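Local coordinates for protein putative tagatose-6-phosphate ketose/aldose isomerase (PDB 3C3J) that is of unconfirmed function but belongs to the SIS-domain proteins, with two such domains in one chain, each built round a parallel sheet, at residues A[104-109]-A[185-190]. Numbering follows the deposited sequence.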
loop_
_atom_site.group_PDB
_atom_site.type_symbol
_atom_site.label_atom_id
_atom_site.label_comp_id
_atom_site.label_asym_id
_atom_site.label_seq_id
_atom_site.Cartn_x
_atom_site.Cartn_y
_atom_site.Cartn_z
ATOM N N PRO A 104 -20.551 7.186 13.044
ATOM C CA PRO A 104 -20.698 8.227 12.047
ATOM C C PRO A 104 -19.458 8.250 11.147
ATOM O O PRO A 104 -18.381 7.778 11.542
ATOM C CB PRO A 104 -20.835 9.532 12.867
ATOM C CG PRO A 104 -21.001 9.106 14.309
ATOM C CD PRO A 104 -20.376 7.749 14.404
ATOM N N LEU A 105 -19.643 8.730 9.928
ATOM C CA LEU A 105 -18.559 8.857 8.965
ATOM C C LEU A 105 -18.528 10.243 8.333
ATOM O O LEU A 105 -19.561 10.784 7.940
ATOM C CB LEU A 105 -18.746 7.821 7.857
ATOM C CG LEU A 105 -17.821 7.878 6.640
ATOM C CD1 LEU A 105 -16.347 7.687 7.019
ATOM C CD2 LEU A 105 -18.215 6.857 5.592
ATOM N N LEU A 106 -17.324 10.786 8.175
ATOM C CA LEU A 106 -17.085 11.950 7.357
ATOM C C LEU A 106 -16.198 11.462 6.215
ATOM O O LEU A 106 -15.070 11.021 6.455
ATOM C CB LEU A 106 -16.371 13.054 8.138
ATOM C CG LEU A 106 -15.941 14.283 7.316
ATOM C CD1 LEU A 106 -17.132 14.917 6.555
ATOM C CD2 LEU A 106 -15.188 15.327 8.182
ATOM N N LEU A 107 -16.713 11.523 5.005
ATOM C CA LEU A 107 -15.975 11.072 3.820
ATOM C C LEU A 107 -15.401 12.273 3.096
ATOM O O LEU A 107 -16.152 13.149 2.627
ATOM C CB LEU A 107 -16.873 10.269 2.868
ATOM C CG LEU A 107 -16.176 9.553 1.711
ATOM C CD1 LEU A 107 -15.199 8.466 2.244
ATOM C CD2 LEU A 107 -17.210 8.967 0.731
ATOM N N ILE A 108 -14.070 12.314 3.014
ATOM C CA ILE A 108 -13.367 13.372 2.291
ATOM C C ILE A 108 -13.023 12.822 0.897
ATOM O O ILE A 108 -12.193 11.926 0.761
ATOM C CB ILE A 108 -12.120 13.827 3.041
ATOM C CG1 ILE A 108 -12.501 14.314 4.442
ATOM C CG2 ILE A 108 -11.409 14.962 2.266
ATOM C CD1 ILE A 108 -11.356 14.260 5.390
ATOM N N SER A 109 -13.732 13.298 -0.118
ATOM C CA SER A 109 -13.627 12.732 -1.470
ATOM C C SER A 109 -12.788 13.682 -2.316
ATOM O O SER A 109 -13.175 14.819 -2.525
ATOM C CB SER A 109 -15.020 12.572 -2.100
ATOM O OG SER A 109 -15.771 11.490 -1.535
ATOM N N ALA A 185 -4.922 22.145 5.462
ATOM C CA ALA A 185 -5.326 23.454 5.980
ATOM C C ALA A 185 -6.684 23.408 6.625
ATOM O O ALA A 185 -6.924 24.124 7.582
ATOM C CB ALA A 185 -5.303 24.516 4.897
ATOM N N VAL A 186 -7.573 22.565 6.106
ATOM C CA VAL A 186 -8.910 22.439 6.672
ATOM C C VAL A 186 -8.821 21.860 8.071
ATOM O O VAL A 186 -9.437 22.392 8.993
ATOM C CB VAL A 186 -9.848 21.558 5.795
ATOM C CG1 VAL A 186 -11.106 21.118 6.608
ATOM C CG2 VAL A 186 -10.258 22.335 4.485
ATOM N N PHE A 187 -8.022 20.802 8.252
ATOM C CA PHE A 187 -8.027 20.056 9.530
ATOM C C PHE A 187 -6.938 20.422 10.516
ATOM O O PHE A 187 -7.084 20.127 11.706
ATOM C CB PHE A 187 -8.064 18.541 9.253
ATOM C CG PHE A 187 -9.331 18.118 8.599
ATOM C CD1 PHE A 187 -10.491 17.985 9.348
ATOM C CD2 PHE A 187 -9.400 17.941 7.222
ATOM C CE1 PHE A 187 -11.692 17.608 8.738
ATOM C CE2 PHE A 187 -10.585 17.589 6.612
ATOM C CZ PHE A 187 -11.751 17.442 7.380
ATOM N N ALA A 188 -5.867 21.067 10.044
ATOM C CA ALA A 188 -4.769 21.494 10.914
ATOM C C ALA A 188 -4.392 22.968 10.663
ATOM O O ALA A 188 -3.242 23.287 10.408
ATOM C CB ALA A 188 -3.579 20.579 10.730
ATOM N N PRO A 189 -5.371 23.875 10.764
ATOM C CA PRO A 189 -5.095 25.275 10.397
ATOM C C PRO A 189 -4.130 26.000 11.328
ATOM O O PRO A 189 -3.565 27.033 10.964
ATOM C CB PRO A 189 -6.471 25.934 10.434
ATOM C CG PRO A 189 -7.242 25.128 11.410
ATOM C CD PRO A 189 -6.773 23.693 11.193
ATOM N N GLU A 190 -3.936 25.452 12.518
ATOM C CA GLU A 190 -2.991 26.036 13.463
ATOM C C GLU A 190 -1.539 25.772 13.050
ATOM O O GLU A 190 -0.620 26.393 13.599
ATOM C CB GLU A 190 -3.286 25.533 14.879
ATOM C CG GLU A 190 -3.010 24.052 15.142
ATOM C CD GLU A 190 -4.028 23.071 14.495
ATOM O OE1 GLU A 190 -5.086 23.463 13.975
ATOM O OE2 GLU A 190 -3.771 21.868 14.529
#
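Phe187 meets Leu106 and Ile108 in a small, buried, apolar contact between a helix end and the central strand of a parallel sheet. Phe187 is the last residue of helix 174-187; the two aliphatic residues sit on strand 105-111. The CA atoms of Ile108 and Val186 are still 11.0 Å apart, the shortest such distance between the segments. Long side chains reaching from opposite directions bridge that gap. Ile108 makes the closer approach, with CD1 3.6 Å from CE2 of Phe187 and 3.8 Å from CZ. Leu106 adds CD2, 4.1 Å from CZ of Phe187. Both methyls reach the outer end of the ring obliquely. Leu106 and Ile108 alternate with Leu105 and Leu107 along the strand, and so share one face of the sheet. This is the three-layer alpha/beta sandwich of an SIS domain, with strand order 2-1-3-4-5. With CG anti to the carbonyl carbon (chi1 -65°), the Phe187 ring extends off the helix end toward Leu106 and Ile108. Val186 CG1 covers one face of the Phe187 ring, 3.5 Å above its plane and offset toward the rim. Phe83 packs edge-to-face with the ring, Leu75 of helix 63-79 also touches Phe187, and Leu45 of helix 23-49 touches Leu106 and Val186.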